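Local coordinates for protein putative ATP binding component of ABC-transporter (Escherichia coli, PDB 2R5O) that forms the C-terminal, carbohydrate-binding domain of Wzt, part of an ABC transporter that exports O-antigen polysaccharide, at residues D73-V78 and V125-L130; V87-L92 and T104-A109; D133-D138 and S171-G176; Y139-G144 and D162-H167. All coordinates share one frame; numbering follows the deposited sequence.

Contact 1 of 4, residues D73-V78 and V125-L130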
loop_
_atom_site.group_PDB
_atom_site.type_symbol
_atom_site.label_atom_id
_atom_site.label_comp_id
_atom_site.label_asym_id
_atom_site.label_seq_id
_atom_site.Cartn_x
_atom_site.Cartn_y
_atom_site.Cartn_z
ATOM N N ASP A 73 3.348 14.392 7.335
ATOM C CA ASP A 73 2.238 15.320 7.492
ATOM C C ASP A 73 2.067 16.146 6.228
ATOM O O ASP A 73 3.020 16.746 5.742
ATOM C CB ASP A 73 2.477 16.285 8.653
ATOM C CG ASP A 73 2.664 15.606 9.977
ATOM O OD1 ASP A 73 2.090 14.541 10.252
ATOM O OD2 ASP A 73 3.373 16.209 10.799
ATOM N N PHE A 74 0.838 16.173 5.726
ATOM C CA PHE A 74 0.442 16.903 4.540
ATOM C C PHE A 74 -0.593 17.921 4.979
ATOM O O PHE A 74 -1.720 17.549 5.344
ATOM C CB PHE A 74 -0.172 15.940 3.521
ATOM C CG PHE A 74 0.788 14.883 3.028
ATOM C CD1 PHE A 74 1.666 15.143 1.998
ATOM C CD2 PHE A 74 0.818 13.610 3.596
ATOM C CE1 PHE A 74 2.518 14.163 1.537
ATOM C CE2 PHE A 74 1.679 12.676 3.134
ATOM C CZ PHE A 74 2.521 12.945 2.088
ATOM N N LEU A 75 -0.214 19.191 4.996
ATOM C CA LEU A 75 -1.054 20.283 5.500
ATOM C C LEU A 75 -1.484 21.191 4.371
ATOM O O LEU A 75 -0.684 21.505 3.475
ATOM C CB LEU A 75 -0.317 21.125 6.551
ATOM C CG LEU A 75 0.126 20.351 7.796
ATOM C CD1 LEU A 75 1.549 19.829 7.671
ATOM C CD2 LEU A 75 -0.055 21.188 9.046
ATOM N N MET A 76 -2.733 21.636 4.422
ATOM C CA MET A 76 -3.262 22.586 3.456
ATOM C C MET A 76 -3.950 23.731 4.187
ATOM O O MET A 76 -4.631 23.505 5.179
ATOM C CB MET A 76 -4.228 21.897 2.468
ATOM C CG MET A 76 -5.270 20.976 3.130
ATOM S SD MET A 76 -6.481 20.207 2.034
ATOM C CE MET A 76 -7.490 21.609 1.814
ATOM N N LYS A 77 -3.768 24.956 3.693
ATOM C CA LYS A 77 -4.376 26.148 4.270
ATOM C C LYS A 77 -5.426 26.671 3.307
ATOM O O LYS A 77 -5.169 26.815 2.108
ATOM C CB LYS A 77 -3.325 27.217 4.508
ATOM C CG LYS A 77 -3.902 28.460 5.177
ATOM C CD LYS A 77 -2.838 29.437 5.684
ATOM C CE LYS A 77 -2.229 30.215 4.559
ATOM N NZ LYS A 77 -1.477 31.439 5.030
ATOM N N VAL A 78 -6.606 26.964 3.839
ATOM C CA VAL A 78 -7.762 27.375 3.038
ATOM C C VAL A 78 -8.351 28.664 3.593
ATOM O O VAL A 78 -8.515 28.796 4.818
ATOM C CB VAL A 78 -8.872 26.311 3.063
ATOM C CG1 VAL A 78 -10.029 26.711 2.145
ATOM C CG2 VAL A 78 -8.305 24.956 2.672
ATOM N N VAL A 125 -6.325 25.528 8.665
ATOM C CA VAL A 125 -5.342 24.564 8.226
ATOM C C VAL A 125 -5.876 23.178 8.551
ATOM O O VAL A 125 -6.429 22.920 9.628
ATOM C CB VAL A 125 -3.994 24.818 8.918
ATOM C CG1 VAL A 125 -3.001 23.719 8.568
ATOM C CG2 VAL A 125 -3.454 26.187 8.517
ATOM N N PHE A 126 -5.674 22.268 7.607
ATOM C CA PHE A 126 -6.071 20.870 7.736
ATOM C C PHE A 126 -4.878 19.982 7.500
ATOM O O PHE A 126 -4.085 20.248 6.599
ATOM C CB PHE A 126 -7.159 20.561 6.709
ATOM C CG PHE A 126 -8.347 21.487 6.799
ATOM C CD1 PHE A 126 -9.160 21.517 7.929
ATOM C CD2 PHE A 126 -8.600 22.386 5.793
ATOM C CE1 PHE A 126 -10.250 22.391 8.000
ATOM C CE2 PHE A 126 -9.698 23.247 5.839
ATOM C CZ PHE A 126 -10.513 23.244 6.938
ATOM N N LYS A 127 -4.759 18.922 8.297
ATOM C CA LYS A 127 -3.593 18.062 8.249
ATOM C C LYS A 127 -3.989 16.609 8.049
ATOM O O LYS A 127 -4.769 16.064 8.842
ATOM C CB LYS A 127 -2.788 18.218 9.548
ATOM C CG LYS A 127 -1.575 17.292 9.615
ATOM C CD LYS A 127 -0.683 17.575 10.796
ATOM C CE LYS A 127 -1.195 17.028 12.078
ATOM N NZ LYS A 127 -0.068 17.109 13.088
ATOM N N PHE A 128 -3.398 15.969 7.044
ATOM C CA PHE A 128 -3.508 14.519 6.836
ATOM C C PHE A 128 -2.131 13.939 7.154
ATOM O O PHE A 128 -1.136 14.361 6.564
ATOM C CB PHE A 128 -3.868 14.200 5.377
ATOM C CG PHE A 128 -5.259 14.618 5.002
ATOM C CD1 PHE A 128 -6.290 13.718 5.113
ATOM C CD2 PHE A 128 -5.521 15.887 4.538
ATOM C CE1 PHE A 128 -7.573 14.075 4.790
ATOM C CE2 PHE A 128 -6.815 16.252 4.210
ATOM C CZ PHE A 128 -7.820 15.356 4.335
ATOM N N SER A 129 -2.069 12.984 8.059
ATOM C CA SER A 129 -0.800 12.378 8.447
ATOM C C SER A 129 -0.876 10.889 8.115
ATOM O O SER A 129 -1.793 10.210 8.562
ATOM C CB SER A 129 -0.527 12.566 9.939
ATOM O OG SER A 129 -0.453 13.929 10.287
ATOM N N LEU A 130 0.098 10.381 7.381
ATOM C CA LEU A 130 0.050 9.008 6.943
ATOM C C LEU A 130 1.456 8.493 6.685
ATOM O O LEU A 130 2.360 9.264 6.373
ATOM C CB LEU A 130 -0.834 8.862 5.692
ATOM C CG LEU A 130 -0.381 9.691 4.488
ATOM C CD1 LEU A 130 0.507 8.898 3.552
ATOM C CD2 LEU A 130 -1.565 10.292 3.728
#
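V125 meets L75 and K77 where two antiparallel strands pair in the immunoglobulin-like β-sandwich of this Wzt domain, and its methyls divide the work: CG1 lies 3.9 Å from L75 CD2, while CG2 rests against CB and CG of K77. F126 forms a hydrogen-bonded pair with M76, M76 N to F126 O and F126 N to M76 O each spanning 2.9 Å. Its ring lies on the inner face, where V78 CG2 reaches the ring edge in plane, close to F126 CE2. K127 returns to the V125 face and runs side by side with L75, CG to CG. K127 NZ lies 4.2 Å from D73 OD2, beyond a salt bridge; Q56 NE2 hydrogen-bonds OD2. F128 pairs with F74 through two backbone bonds, and its ring meets F184 of the second subunit edge-to-face; a strand of that subunit pairs with K127, F128 and S129, carrying the sheet across the interface. In the conformer described (S129 has two), S129 OG donates to D73 OD1 over 2.6 Å from above the carboxylate plane, a bond not certain for the other copy. L130 then crosses F74 at about a right angle, its CG 3.9 Å from F74 CE2.

Contact 2 of 4, residues V87-L92 and T104-A109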
loop_
_atom_site.group_PDB
_atom_site.type_symbol
_atom_site.label_atom_id
_atom_site.label_comp_id
_atom_site.label_asym_id
_atom_site.label_seq_id
_atom_site.Cartn_x
_atom_site.Cartn_y
_atom_site.Cartn_z
ATOM N N VAL A 87 -17.429 21.492 5.738
ATOM C CA VAL A 87 -16.358 21.563 4.742
ATOM C C VAL A 87 -15.533 20.283 4.863
ATOM O O VAL A 87 -15.333 19.754 5.965
ATOM C CB VAL A 87 -15.495 22.831 4.839
ATOM C CG1 VAL A 87 -16.399 24.064 4.753
ATOM C CG2 VAL A 87 -14.685 22.898 6.145
ATOM N N VAL A 88 -15.042 19.811 3.725
ATOM C CA VAL A 88 -14.450 18.500 3.625
ATOM C C VAL A 88 -13.185 18.610 2.782
ATOM O O VAL A 88 -13.226 18.605 1.551
ATOM C CB VAL A 88 -15.435 17.532 2.959
ATOM C CG1 VAL A 88 -14.823 16.157 2.814
ATOM C CG2 VAL A 88 -16.730 17.438 3.793
ATOM N N PRO A 89 -12.033 18.756 3.446
ATOM C CA PRO A 89 -10.754 18.693 2.754
ATOM C C PRO A 89 -10.430 17.271 2.349
ATOM O O PRO A 89 -10.863 16.332 3.012
ATOM C CB PRO A 89 -9.757 19.193 3.786
ATOM C CG PRO A 89 -10.409 18.918 5.079
ATOM C CD PRO A 89 -11.882 19.048 4.881
ATOM N N GLY A 90 -9.621 17.099 1.315
ATOM C CA GLY A 90 -9.231 15.781 0.882
ATOM C C GLY A 90 -7.903 15.759 0.182
ATOM O O GLY A 90 -7.386 16.794 -0.246
ATOM N N ILE A 91 -7.399 14.548 0.000
ATOM C CA ILE A 91 -6.154 14.305 -0.707
ATOM C C ILE A 91 -6.310 13.125 -1.677
ATOM O O ILE A 91 -7.114 12.200 -1.436
ATOM C CB ILE A 91 -5.011 13.985 0.267
ATOM C CG1 ILE A 91 -5.352 12.835 1.226
ATOM C CG2 ILE A 91 -4.574 15.236 0.997
ATOM C CD1 ILE A 91 -4.097 12.355 1.955
ATOM N N LEU A 92 -5.492 13.140 -2.733
ATOM C CA LEU A 92 -5.341 12.046 -3.690
ATOM C C LEU A 92 -3.841 11.856 -3.923
ATOM O O LEU A 92 -3.112 12.816 -4.010
ATOM C CB LEU A 92 -6.008 12.343 -5.033
ATOM C CG LEU A 92 -7.458 12.822 -5.027
ATOM C CD1 LEU A 92 -7.827 13.307 -6.453
ATOM C CD2 LEU A 92 -8.403 11.733 -4.590
ATOM N N THR A 104 -8.591 10.060 0.207
ATOM C CA THR A 104 -9.460 10.165 1.369
ATOM C C THR A 104 -9.875 11.603 1.548
ATOM O O THR A 104 -9.460 12.496 0.818
ATOM C CB THR A 104 -8.772 9.588 2.638
ATOM O OG1 THR A 104 -9.753 9.462 3.687
ATOM C CG2 THR A 104 -7.605 10.446 3.106
ATOM N N ASN A 105 -10.708 11.821 2.547
ATOM C CA ASN A 105 -11.090 13.159 2.933
ATOM C C ASN A 105 -11.335 13.162 4.432
ATOM O O ASN A 105 -11.202 12.140 5.088
ATOM C CB ASN A 105 -12.266 13.661 2.087
ATOM C CG ASN A 105 -13.536 12.895 2.306
ATOM O OD1 ASN A 105 -13.841 12.447 3.396
ATOM N ND2 ASN A 105 -14.344 12.812 1.241
ATOM N N SER A 106 -11.663 14.310 5.010
ATOM C CA SER A 106 -11.810 14.407 6.443
ATOM C C SER A 106 -12.841 13.440 6.987
ATOM O O SER A 106 -12.682 12.912 8.096
ATOM C CB SER A 106 -12.150 15.827 6.866
ATOM O OG SER A 106 -13.288 16.310 6.181
ATOM N N PHE A 107 -13.940 13.286 6.257
ATOM C CA PHE A 107 -15.032 12.424 6.666
ATOM C C PHE A 107 -14.627 10.944 6.651
ATOM O O PHE A 107 -14.813 10.219 7.633
ATOM C CB PHE A 107 -16.228 12.689 5.758
ATOM C CG PHE A 107 -17.441 11.883 6.130
ATOM C CD1 PHE A 107 -18.174 12.184 7.275
ATOM C CD2 PHE A 107 -17.801 10.787 5.379
ATOM C CE1 PHE A 107 -19.300 11.435 7.632
ATOM C CE2 PHE A 107 -18.934 10.015 5.746
ATOM C CZ PHE A 107 -19.644 10.347 6.882
ATOM N N LEU A 108 -14.063 10.495 5.539
ATOM C CA LEU A 108 -13.624 9.099 5.438
ATOM C C LEU A 108 -12.473 8.795 6.395
ATOM O O LEU A 108 -12.477 7.778 7.096
ATOM C CB LEU A 108 -13.238 8.739 4.004
ATOM C CG LEU A 108 -14.346 8.896 2.979
ATOM C CD1 LEU A 108 -13.807 8.500 1.597
ATOM C CD2 LEU A 108 -15.575 8.062 3.359
ATOM N N ALA A 109 -11.460 9.643 6.425
ATOM C CA ALA A 109 -10.256 9.341 7.207
ATOM C C ALA A 109 -10.562 9.233 8.680
ATOM O O ALA A 109 -9.967 8.397 9.377
ATOM C CB ALA A 109 -9.185 10.361 6.985
#
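V88 lays its CG1 methyl over the flat amide of N105, 3.5 Å from N105 CG and only slightly farther from CB, ND2 and OD1; a chi1 of 179° sets CG1 anti to the backbone N and brings this methyl, not CG2, onto the amide. The amide is also at work within its own segment: N105 sits at the N-cap of the short helix 106-109, and its OD1 accepts from L108 N over 2.9 Å in a nearly straight bond (173°). The contact thus captures the point where the β-hairpin of strands 84-95 and 100-105 gives way to a helical turn. On the strand side, I91 and T104 form a hydrogen-bonded pair, I91 N to T104 O at 3.0 Å and T104 N to I91 O at 3.1 Å, with I91 CG1 and T104 CG2 side by side. At G90 the absence of a side chain lets the backbones close in, its CA 3.8 Å from N105 CA. Where the helix begins, S106 N takes up P89 O over 3.0 Å, and S106 OG stands 3.3 Å from P89 CD. F184 of the second subunit packs on P89 and S106, and a sodium ion lies about 4 Å from the T104 side chain. Chemically, S106 N uses a carbonyl of the neighbouring strand and L108 N the capping amide, so both N–H groups at the helix start have acceptors.

Contact 3 of 4, residues D133-D138 and S171-G176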
loop_
_atom_site.group_PDB
_atom_site.type_symbol
_atom_site.label_atom_id
_atom_site.label_comp_id
_atom_site.label_asym_id
_atom_site.label_seq_id
_atom_site.Cartn_x
_atom_site.Cartn_y
_atom_site.Cartn_z
ATOM N N ASP A 133 3.711 4.445 2.545
ATOM C CA ASP A 133 3.974 2.988 2.348
ATOM C C ASP A 133 4.012 2.656 0.820
ATOM O O ASP A 133 3.163 1.941 0.294
ATOM C CB ASP A 133 2.911 2.159 3.103
ATOM C CG ASP A 133 3.062 2.182 4.615
ATOM O OD1 ASP A 133 4.104 2.602 5.133
ATOM O OD2 ASP A 133 2.117 1.763 5.331
ATOM N N LEU A 134 4.973 3.284 0.140
ATOM C CA LEU A 134 5.154 3.252 -1.302
ATOM C C LEU A 134 6.592 2.927 -1.630
ATOM O O LEU A 134 7.502 3.142 -0.816
ATOM C CB LEU A 134 4.797 4.606 -1.954
ATOM C CG LEU A 134 3.377 5.113 -1.725
ATOM C CD1 LEU A 134 3.177 6.457 -2.361
ATOM C CD2 LEU A 134 2.338 4.146 -2.226
ATOM N N ASN A 135 6.816 2.370 -2.816
ATOM C CA ASN A 135 8.165 2.036 -3.244
ATOM C C ASN A 135 8.889 3.313 -3.697
ATOM O O ASN A 135 8.293 4.384 -3.877
ATOM C CB ASN A 135 8.109 1.003 -4.387
ATOM C CG ASN A 135 9.273 0.032 -4.373
ATOM O OD1 ASN A 135 10.238 0.223 -3.631
ATOM N ND2 ASN A 135 9.172 -1.013 -5.178
ATOM N N SER A 136 10.196 3.217 -3.878
ATOM C CA SER A 136 10.951 4.361 -4.395
ATOM C C SER A 136 10.334 4.823 -5.695
ATOM O O SER A 136 9.884 3.985 -6.499
ATOM C CB SER A 136 12.397 3.981 -4.721
ATOM O OG SER A 136 13.112 3.661 -3.549
ATOM N N GLY A 137 10.307 6.139 -5.918
ATOM C CA GLY A 137 9.794 6.694 -7.164
ATOM C C GLY A 137 9.110 8.029 -6.933
ATOM O O GLY A 137 9.244 8.627 -5.887
ATOM N N ASP A 138 8.424 8.520 -7.946
ATOM C CA ASP A 138 7.762 9.828 -7.939
ATOM C C ASP A 138 6.245 9.623 -7.975
ATOM O O ASP A 138 5.744 8.727 -8.690
ATOM C CB ASP A 138 8.184 10.641 -9.171
ATOM C CG ASP A 138 9.612 11.160 -9.095
ATOM O OD1 ASP A 138 10.229 11.107 -8.022
ATOM O OD2 ASP A 138 10.110 11.627 -10.145
ATOM N N SER A 171 16.296 2.286 0.821
ATOM C CA SER A 171 17.570 1.597 0.568
ATOM C C SER A 171 17.359 0.363 -0.299
ATOM O O SER A 171 18.089 0.163 -1.271
ATOM C CB SER A 171 18.287 1.230 1.875
ATOM O OG SER A 171 17.455 0.491 2.720
ATOM N N MET A 172 16.399 -0.486 0.075
ATOM C CA MET A 172 16.114 -1.708 -0.679
ATOM C C MET A 172 14.665 -1.726 -1.128
ATOM O O MET A 172 13.731 -1.865 -0.313
ATOM C CB MET A 172 16.402 -2.931 0.165
ATOM C CG MET A 172 17.857 -2.997 0.605
ATOM S SD MET A 172 18.306 -4.635 1.154
ATOM C CE MET A 172 19.722 -4.275 2.172
ATOM N N ASP A 173 14.474 -1.622 -2.437
ATOM C CA ASP A 173 13.129 -1.677 -3.012
ATOM C C ASP A 173 12.561 -3.105 -2.905
ATOM O O ASP A 173 13.285 -4.082 -3.021
ATOM C CB ASP A 173 13.173 -1.297 -4.494
ATOM C CG ASP A 173 13.349 0.174 -4.723
ATOM O OD1 ASP A 173 13.608 0.910 -3.743
ATOM O OD2 ASP A 173 13.220 0.582 -5.901
ATOM N N PHE A 174 11.238 -3.197 -2.739
ATOM C CA PHE A 174 10.514 -4.430 -2.874
ATOM C C PHE A 174 10.012 -4.438 -4.344
ATOM O O PHE A 174 10.430 -3.577 -5.150
ATOM C CB PHE A 174 9.380 -4.530 -1.841
ATOM C CG PHE A 174 8.424 -3.351 -1.863
ATOM C CD1 PHE A 174 7.341 -3.325 -2.703
ATOM C CD2 PHE A 174 8.621 -2.263 -1.015
ATOM C CE1 PHE A 174 6.497 -2.253 -2.726
ATOM C CE2 PHE A 174 7.791 -1.164 -1.061
ATOM C CZ PHE A 174 6.728 -1.172 -1.905
ATOM N N TRP A 175 9.227 -5.420 -4.732
ATOM C CA TRP A 175 8.684 -5.467 -6.098
ATOM C C TRP A 175 7.320 -4.808 -6.085
ATOM O O TRP A 175 6.466 -5.106 -5.232
ATOM C CB TRP A 175 8.536 -6.907 -6.606
ATOM C CG TRP A 175 9.815 -7.598 -6.946
ATOM C CD1 TRP A 175 10.786 -7.993 -6.072
ATOM C CD2 TRP A 175 10.270 -7.980 -8.252
ATOM N NE1 TRP A 175 11.815 -8.593 -6.751
ATOM C CE2 TRP A 175 11.523 -8.606 -8.089
ATOM C CE3 TRP A 175 9.740 -7.861 -9.542
ATOM C CZ2 TRP A 175 12.264 -9.097 -9.165
ATOM C CZ3 TRP A 175 10.472 -8.361 -10.616
ATOM C CH2 TRP A 175 11.718 -8.977 -10.419
ATOM N N GLY A 176 7.119 -3.883 -7.005
ATOM C CA GLY A 176 5.844 -3.261 -7.146
ATOM C C GLY A 176 5.845 -1.848 -6.680
ATOM O O GLY A 176 6.837 -1.120 -6.811
HETATM O O HOH W 1 10.626 1.542 -7.268
#
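A mainly polar contact with one amide-on-ring stack, partly buried and far from the chain's centre, joins N135 and S136 of the loop before strand 137-147 to D173, F174 and G176 of the segment that leads into and includes strand 175-176. N135 does most of the work with its side-chain ND2, which donates to two backbone carbonyls. One bond, to G176 O, is 2.9 Å long, with the N–H aimed straight at the oxygen (174°) and the acceptor in the amide plane; the other, to F174 O, has the same length but is more bent. In the conformer described (F174 has two), the amide stacks on the F174 ring: the planes are 9° apart and N135 CG lies 3.7 Å over the ring centre. In the immunoglobulin-like fold this segment follows strand 153-169, and its W175 and G176 pair with a strand of the second subunit. The F174 ring also meets Y102 of that subunit, and a sodium ion lies about 5 Å from the F174 side chain. Beside the amide, the D173 carboxylate is turned 61° from the N135 plane. S136 OG donates to D173 OD1 over 2.8 Å on the syn side, while a water donates to D173 OD2 and, over 2.7 Å, to S136 O.

Contact 4 of 4, residues Y139-G144 and D162-H167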
loop_
_atom_site.group_PDB
_atom_site.type_symbol
_atom_site.label_atom_id
_atom_site.label_comp_id
_atom_site.label_asym_id
_atom_site.label_seq_id
_atom_site.Cartn_x
_atom_site.Cartn_y
_atom_site.Cartn_z
ATOM N N TYR A 139 5.527 10.454 -7.236
ATOM C CA TYR A 139 4.086 10.347 -7.114
ATOM C C TYR A 139 3.493 11.755 -7.197
ATOM O O TYR A 139 4.161 12.766 -6.959
ATOM C CB TYR A 139 3.739 9.661 -5.786
ATOM C CG TYR A 139 4.381 8.289 -5.672
ATOM C CD1 TYR A 139 3.791 7.168 -6.227
ATOM C CD2 TYR A 139 5.623 8.135 -5.074
ATOM C CE1 TYR A 139 4.368 5.938 -6.159
ATOM C CE2 TYR A 139 6.226 6.898 -4.982
ATOM C CZ TYR A 139 5.590 5.788 -5.542
ATOM O OH TYR A 139 6.153 4.540 -5.485
ATOM N N LEU A 140 2.206 11.797 -7.502
ATOM C CA LEU A 140 1.465 13.024 -7.665
ATOM C C LEU A 140 0.442 13.180 -6.574
ATOM O O LEU A 140 -0.398 12.280 -6.358
ATOM C CB LEU A 140 0.749 13.052 -9.008
ATOM C CG LEU A 140 1.626 12.863 -10.250
ATOM C CD1 LEU A 140 0.811 12.798 -11.510
ATOM C CD2 LEU A 140 2.681 13.964 -10.342
ATOM N N LEU A 141 0.502 14.310 -5.878
ATOM C CA LEU A 141 -0.404 14.632 -4.775
ATOM C C LEU A 141 -1.375 15.716 -5.207
ATOM O O LEU A 141 -1.003 16.681 -5.877
ATOM C CB LEU A 141 0.412 15.120 -3.566
ATOM C CG LEU A 141 -0.344 15.643 -2.345
ATOM C CD1 LEU A 141 -1.155 14.570 -1.669
ATOM C CD2 LEU A 141 0.653 16.280 -1.372
ATOM N N SER A 142 -2.622 15.556 -4.776
ATOM C CA SER A 142 -3.690 16.559 -4.904
ATOM C C SER A 142 -4.221 16.948 -3.531
ATOM O O SER A 142 -4.370 16.091 -2.670
ATOM C CB SER A 142 -4.885 15.949 -5.666
ATOM O OG SER A 142 -4.502 15.425 -6.925
ATOM N N PHE A 143 -4.531 18.239 -3.361
ATOM C CA PHE A 143 -5.266 18.731 -2.217
ATOM C C PHE A 143 -6.570 19.325 -2.737
ATOM O O PHE A 143 -6.540 20.062 -3.741
ATOM C CB PHE A 143 -4.527 19.836 -1.482
ATOM C CG PHE A 143 -3.399 19.404 -0.575
ATOM C CD1 PHE A 143 -3.639 18.663 0.541
ATOM C CD2 PHE A 143 -2.108 19.833 -0.810
ATOM C CE1 PHE A 143 -2.644 18.384 1.431
ATOM C CE2 PHE A 143 -1.081 19.520 0.058
ATOM C CZ PHE A 143 -1.357 18.790 1.189
ATOM N N GLY A 144 -7.687 19.070 -2.071
ATOM C CA GLY A 144 -8.970 19.633 -2.447
ATOM C C GLY A 144 -9.769 20.074 -1.249
ATOM O O GLY A 144 -9.568 19.573 -0.142
ATOM N N ASP A 162 -3.253 16.948 -8.975
ATOM C CA ASP A 162 -1.911 16.602 -9.424
ATOM C C ASP A 162 -1.008 17.825 -9.357
ATOM O O ASP A 162 -0.262 18.149 -10.285
ATOM C CB ASP A 162 -1.913 16.021 -10.839
ATOM C CG ASP A 162 -2.466 14.604 -10.923
ATOM O OD1 ASP A 162 -2.608 13.930 -9.915
ATOM O OD2 ASP A 162 -2.732 14.188 -12.089
ATOM N N SER A 163 -1.069 18.506 -8.213
ATOM C CA SER A 163 -0.414 19.794 -8.054
ATOM C C SER A 163 0.922 19.766 -7.346
ATOM O O SER A 163 1.601 20.804 -7.343
ATOM C CB SER A 163 -1.354 20.752 -7.341
ATOM O OG SER A 163 -1.721 20.246 -6.052
ATOM N N ILE A 164 1.304 18.628 -6.781
ATOM C CA ILE A 164 2.554 18.519 -6.047
ATOM C C ILE A 164 3.232 17.205 -6.433
ATOM O O ILE A 164 2.555 16.163 -6.528
ATOM C CB ILE A 164 2.299 18.584 -4.513
ATOM C CG1 ILE A 164 1.677 19.938 -4.102
ATOM C CG2 ILE A 164 3.585 18.297 -3.725
ATOM C CD1 ILE A 164 0.954 19.894 -2.765
ATOM N N ILE A 165 4.539 17.247 -6.689
ATOM C CA ILE A 165 5.311 16.024 -6.936
ATOM C C ILE A 165 5.965 15.601 -5.625
ATOM O O ILE A 165 6.544 16.420 -4.895
ATOM C CB ILE A 165 6.303 16.147 -8.121
ATOM C CG1 ILE A 165 6.967 14.798 -8.393
ATOM C CG2 ILE A 165 7.317 17.253 -7.897
ATOM C CD1 ILE A 165 7.578 14.688 -9.770
ATOM N N LEU A 166 5.850 14.312 -5.314
ATOM C CA LEU A 166 6.493 13.680 -4.169
ATOM C C LEU A 166 7.547 12.694 -4.661
ATOM O O LEU A 166 7.305 11.923 -5.569
ATOM C CB LEU A 166 5.473 12.879 -3.352
ATOM C CG LEU A 166 4.231 13.629 -2.850
ATOM C CD1 LEU A 166 3.321 12.705 -2.058
ATOM C CD2 LEU A 166 4.593 14.838 -2.009
ATOM N N HIS A 167 8.698 12.712 -4.010
ATOM C CA HIS A 167 9.782 11.768 -4.268
ATOM C C HIS A 167 9.892 10.868 -3.074
ATOM O O HIS A 167 9.944 11.381 -1.953
ATOM C CB HIS A 167 11.120 12.499 -4.484
ATOM C CG HIS A 167 11.042 13.620 -5.464
ATOM N ND1 HIS A 167 10.797 13.414 -6.806
ATOM C CD2 HIS A 167 11.172 14.957 -5.307
ATOM C CE1 HIS A 167 10.782 14.579 -7.432
ATOM N NE2 HIS A 167 11.004 15.531 -6.546
HETATM O O HOH W 2 -3.049 13.153 -7.259
#
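F143 and I164 meet obliquely, the CD1 methyl of I164 only 3.5 Å from F143 CE2. The same methyl lies 3.9 Å from L141 CD2, for L141 and I164 run side by side and point the same way. In I164, chi1 (-62°) sets CG1 beside the backbone N, and CD1 continues from there to F143 and L141. L166 extends this apolar row, its CD1 4.1 Å from L141 CB, and F74, Y53 and I55 of the facing sheet pack onto these side chains to form the sandwich core. The other face has a different character. There the D162 carboxylate crosses L140 obliquely, OD1 lying 3.6 Å from L140 CB. S142 OG accepts from D162 N over 2.8 Å in an almost linear bond (174°), and a water 2.7 Å from S142 OG also lies within hydrogen-bonding reach of L140 O and D162 OD1. The S142 bond lies where the chain turns its corner at D162. Y139 and L166 exchange two backbone bonds at the far end, and the Y139 hydroxyl binds N135 O outside the pairing. L141 O takes two donors, S163 N at 3.0 Å and I164 N at 3.2 Å, so that two residues of one strand face a single residue of the other. Such doubling is a classic beta bulge, here set in the antiparallel hairpin of strands 137-147 and 153-169.

How the contacts relate
From the N terminus, strand 71-80 opens the loop that contact 1 closes at 125-130, and contact 2, a hairpin closure, nests wholly inside it. After contact 1 closes, contact 3 opens at 133-138; the chain runs on through 139-144 and returns so that contact 4 closes within the wider loop sealed by contact 3. Contact 1 belongs to one sheet, while contacts 2 and 4 lie in the other; M76 and F74 pack on F143 and L141 across the sandwich, and F126 and F128 on P89 and I91. A probable hydrogen bond between D138 OD1 and H167 ND1 joins contact 3 to contact 4. Contacts 1, 2 and 3 also touch the second subunit; contact 4 does not.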